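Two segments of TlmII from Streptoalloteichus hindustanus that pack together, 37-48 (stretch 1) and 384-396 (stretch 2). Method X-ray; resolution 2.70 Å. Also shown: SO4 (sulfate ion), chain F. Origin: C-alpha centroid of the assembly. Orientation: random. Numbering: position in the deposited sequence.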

# COMPACT_ATOMS: atom_id res chain seq x y z
N ALA A 37 -5.41 7.21 2.06
CA ALA A 37 -5.50 6.59 0.75
C ALA A 37 -6.97 6.40 0.41
O ALA A 37 -7.81 6.30 1.31
CB ALA A 37 -4.79 5.25 0.74
N ALA A 38 -7.29 6.34 -0.88
CA ALA A 38 -8.67 6.17 -1.30
C ALA A 38 -8.84 5.03 -2.30
O ALA A 38 -8.11 4.93 -3.28
CB ALA A 38 -9.20 7.47 -1.90
N ARG A 39 -9.82 4.17 -2.03
CA ARG A 39 -10.20 3.11 -2.96
C ARG A 39 -11.72 3.10 -3.06
O ARG A 39 -12.40 3.69 -2.22
CB ARG A 39 -9.70 1.75 -2.47
CG ARG A 39 -8.18 1.67 -2.32
CD ARG A 39 -7.48 1.85 -3.65
NE ARG A 39 -6.23 2.60 -3.51
CZ ARG A 39 -5.05 2.05 -3.27
NH1 ARG A 39 -4.95 0.73 -3.15
NH2 ARG A 39 -3.97 2.81 -3.15
N GLY A 40 -12.26 2.45 -4.08
CA GLY A 40 -13.70 2.41 -4.27
C GLY A 40 -14.20 1.25 -5.09
O GLY A 40 -13.49 0.71 -5.94
N LEU A 41 -15.45 0.85 -4.84
CA LEU A 41 -16.12 -0.18 -5.62
C LEU A 41 -17.27 0.45 -6.40
O LEU A 41 -18.07 1.19 -5.84
CB LEU A 41 -16.64 -1.30 -4.72
CG LEU A 41 -15.61 -2.19 -4.03
CD1 LEU A 41 -16.29 -3.24 -3.18
CD2 LEU A 41 -14.68 -2.84 -5.05
N LEU A 42 -17.35 0.14 -7.69
CA LEU A 42 -18.42 0.67 -8.53
C LEU A 42 -19.58 -0.32 -8.62
O LEU A 42 -19.41 -1.45 -9.08
CB LEU A 42 -17.90 1.00 -9.92
CG LEU A 42 -18.94 1.33 -10.99
CD1 LEU A 42 -19.77 2.54 -10.58
CD2 LEU A 42 -18.26 1.58 -12.32
N GLY A 43 -20.76 0.12 -8.19
CA GLY A 43 -21.96 -0.70 -8.30
C GLY A 43 -22.82 -0.25 -9.47
O GLY A 43 -22.99 0.95 -9.70
N SER A 44 -23.36 -1.21 -10.20
CA SER A 44 -24.18 -0.90 -11.37
C SER A 44 -25.44 -1.75 -11.42
O SER A 44 -25.37 -2.98 -11.39
CB SER A 44 -23.37 -1.07 -12.65
OG SER A 44 -24.07 -0.55 -13.77
N GLY A 45 -26.59 -1.09 -11.51
CA GLY A 45 -27.87 -1.78 -11.53
C GLY A 45 -28.88 -1.02 -10.71
O GLY A 45 -28.68 0.16 -10.41
N ARG A 46 -29.98 -1.67 -10.34
CA ARG A 46 -30.98 -1.04 -9.48
C ARG A 46 -30.48 -1.03 -8.04
O ARG A 46 -30.45 -2.06 -7.37
CB ARG A 46 -32.32 -1.76 -9.58
CG ARG A 46 -32.83 -1.90 -11.00
CD ARG A 46 -34.29 -2.32 -11.06
NE ARG A 46 -34.64 -2.90 -12.35
CZ ARG A 46 -34.97 -2.20 -13.43
NH1 ARG A 46 -35.00 -0.87 -13.38
NH2 ARG A 46 -35.27 -2.82 -14.56
N ILE A 47 -30.08 0.15 -7.56
CA ILE A 47 -29.48 0.28 -6.24
C ILE A 47 -30.27 1.22 -5.34
O ILE A 47 -30.53 2.37 -5.70
CB ILE A 47 -28.02 0.79 -6.34
CG1 ILE A 47 -27.18 -0.14 -7.21
CG2 ILE A 47 -27.41 0.92 -4.95
CD1 ILE A 47 -25.79 0.39 -7.50
N ASP A 48 -30.68 0.72 -4.18
CA ASP A 48 -31.37 1.54 -3.19
C ASP A 48 -30.34 2.28 -2.32
O ASP A 48 -29.64 1.66 -1.51
CB ASP A 48 -32.26 0.65 -2.32
CG ASP A 48 -33.31 1.44 -1.55
OD1 ASP A 48 -33.20 2.69 -1.48
OD2 ASP A 48 -34.23 0.81 -1.00
N VAL A 384 -26.80 -7.01 -9.03
CA VAL A 384 -26.03 -5.79 -9.18
C VAL A 384 -24.56 -6.08 -9.46
O VAL A 384 -23.91 -6.81 -8.72
CB VAL A 384 -26.14 -4.90 -7.93
CG1 VAL A 384 -25.16 -3.73 -8.02
CG2 VAL A 384 -27.56 -4.40 -7.77
N SER A 385 -24.04 -5.50 -10.54
CA SER A 385 -22.63 -5.69 -10.90
C SER A 385 -21.72 -4.89 -9.98
O SER A 385 -22.00 -3.73 -9.67
CB SER A 385 -22.40 -5.27 -12.35
OG SER A 385 -21.02 -5.37 -12.68
N ILE A 386 -20.63 -5.50 -9.54
CA ILE A 386 -19.67 -4.83 -8.67
C ILE A 386 -18.24 -5.02 -9.18
O ILE A 386 -17.77 -6.15 -9.33
CB ILE A 386 -19.76 -5.33 -7.22
CG1 ILE A 386 -21.12 -5.00 -6.62
CG2 ILE A 386 -18.65 -4.73 -6.38
CD1 ILE A 386 -21.28 -5.48 -5.19
N GLU A 387 -17.56 -3.91 -9.45
CA GLU A 387 -16.19 -3.94 -9.94
C GLU A 387 -15.36 -2.87 -9.24
O GLU A 387 -15.90 -1.97 -8.61
CB GLU A 387 -16.15 -3.71 -11.45
CG GLU A 387 -16.69 -2.35 -11.88
CD GLU A 387 -16.80 -2.21 -13.39
OE1 GLU A 387 -16.84 -1.06 -13.88
OE2 GLU A 387 -16.85 -3.24 -14.08
N LEU A 388 -14.04 -2.99 -9.34
CA LEU A 388 -13.14 -1.98 -8.79
C LEU A 388 -13.33 -0.67 -9.55
O LEU A 388 -13.58 -0.68 -10.75
CB LEU A 388 -11.69 -2.45 -8.89
CG LEU A 388 -11.11 -3.23 -7.70
CD1 LEU A 388 -11.91 -4.49 -7.41
CD2 LEU A 388 -9.65 -3.58 -7.96
N PHE A 389 -13.21 0.44 -8.84
CA PHE A 389 -13.44 1.75 -9.45
C PHE A 389 -12.17 2.56 -9.62
O PHE A 389 -11.62 3.09 -8.65
CB PHE A 389 -14.47 2.55 -8.65
CG PHE A 389 -14.68 3.94 -9.17
CD1 PHE A 389 -15.27 4.15 -10.41
CD2 PHE A 389 -14.28 5.04 -8.43
CE1 PHE A 389 -15.45 5.43 -10.90
CE2 PHE A 389 -14.47 6.32 -8.92
CZ PHE A 389 -15.05 6.52 -10.15
N ARG A 390 -11.70 2.65 -10.87
CA ARG A 390 -10.57 3.49 -11.24
C ARG A 390 -9.38 3.37 -10.29
O ARG A 390 -8.78 4.37 -9.90
CB ARG A 390 -11.00 4.96 -11.33
CG ARG A 390 -12.06 5.25 -12.39
CD ARG A 390 -11.45 5.36 -13.79
NE ARG A 390 -12.45 5.70 -14.79
CZ ARG A 390 -12.79 6.95 -15.12
NH1 ARG A 390 -12.21 7.98 -14.51
NH2 ARG A 390 -13.71 7.16 -16.04
N GLU A 391 -9.05 2.13 -9.92
CA GLU A 391 -7.97 1.89 -8.96
C GLU A 391 -6.66 2.52 -9.41
O GLU A 391 -5.89 3.02 -8.59
CB GLU A 391 -7.79 0.39 -8.73
CG GLU A 391 -6.81 0.05 -7.62
CD GLU A 391 -6.68 -1.44 -7.39
OE1 GLU A 391 -6.40 -2.18 -8.35
OE2 GLU A 391 -6.87 -1.88 -6.23
N ALA A 392 -6.41 2.50 -10.72
CA ALA A 392 -5.19 3.07 -11.29
C ALA A 392 -5.09 4.57 -11.06
O ALA A 392 -3.99 5.11 -10.94
CB ALA A 392 -5.12 2.76 -12.77
N ASP A 393 -6.23 5.24 -11.01
CA ASP A 393 -6.26 6.69 -10.85
C ASP A 393 -6.33 7.11 -9.38
O ASP A 393 -5.95 8.22 -9.02
CB ASP A 393 -7.43 7.31 -11.63
CG ASP A 393 -7.26 7.18 -13.13
OD1 ASP A 393 -6.10 7.14 -13.60
OD2 ASP A 393 -8.28 7.13 -13.85
N LEU A 394 -6.80 6.21 -8.53
CA LEU A 394 -6.91 6.50 -7.10
C LEU A 394 -5.60 6.22 -6.38
O LEU A 394 -5.37 6.75 -5.29
CB LEU A 394 -8.05 5.71 -6.47
CG LEU A 394 -9.45 6.22 -6.79
CD1 LEU A 394 -10.51 5.29 -6.22
CD2 LEU A 394 -9.63 7.62 -6.25
N ILE A 395 -4.75 5.39 -6.97
CA ILE A 395 -3.42 5.15 -6.43
C ILE A 395 -2.53 6.38 -6.61
O ILE A 395 -2.18 6.75 -7.73
CB ILE A 395 -2.74 3.94 -7.09
CG1 ILE A 395 -3.43 2.65 -6.65
CG2 ILE A 395 -1.27 3.88 -6.71
CD1 ILE A 395 -2.87 1.41 -7.31
N GLY A 396 -2.19 7.02 -5.49
CA GLY A 396 -1.36 8.22 -5.52
C GLY A 396 0.12 7.89 -5.47
O GLY A 396 0.81 8.23 -4.51
S SO4 F . -1.79 4.98 -2.11
O1 SO4 F . -1.17 5.36 -3.38
O2 SO4 F . -1.12 5.65 -1.00
O3 SO4 F . -3.20 5.36 -2.12
O4 SO4 F . -1.66 3.53 -1.93
O HOH W 1 -10.55 1.49 -6.27

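Strands 37-44 and 385-388 run antiparallel, their N-to-C directions 154° apart, and the bridges fix which side chains of 42-44 and 385-387 share a face. Leu42 and Glu387 form one hydrogen-bonded pair, Leu42 N to Glu387 O at 2.7 Å and Glu387 N to Leu42 O at 3.1 Å; Ser44 and Ser385 form the next, Ser44 N to Ser385 O at 2.9 Å and Ser385 N to Ser44 O at 3.0 Å. Phe389 N adds a bond to Gly40 O at 2.9 Å.

Because both members of each hydrogen-bonded pair present their side chains to the same face, Leu42 lies beside Glu387. Leu42 is t at chi1 and p at chi2, and its CD2 comes within 3.4 Å of Glu387 OE1; Glu387, p at chi1 and t at chi2, brings its end closer than its CA-to-CB bond suggests. Leu42 CB also meets Phe389 CB at 4.0 Å, while the t chi1 of Phe389 leads its ring away from stretch 1.

Leu41 starts sideways, but its m,t rotamer carries the tip back: Leu41 CD1 lies 4.2 Å from Ile386 CG2, and Leu41 CD2 lies 4.0 Å from Leu388 CD1.

Arg39 also departs from its CA-to-CB direction. That bond points away, yet m,m at chi1 and chi2, with chi3 between wells at 143°, brings the end nearer; Arg39 NE makes a weak hydrogen bond to Ala38 O (3.0 Å, 127°). One guanidinium face is covered by Ile395, with Arg39 NH2 3.5 Å from Ile395 CG1. Arg39 NH2 also makes weak hydrogen bonds to sulfate O4 (2.7 Å) and O3 (2.9 Å). Glu391 OE2 is 4.5 Å from Arg39 NH1 and well out of the guanidinium plane, a proximity of charges without a directed N-H.

Leu394 points toward stretch 1, its CB 3.3 Å from Ala38 O and its CD1 3.9 Å from Arg39 CA.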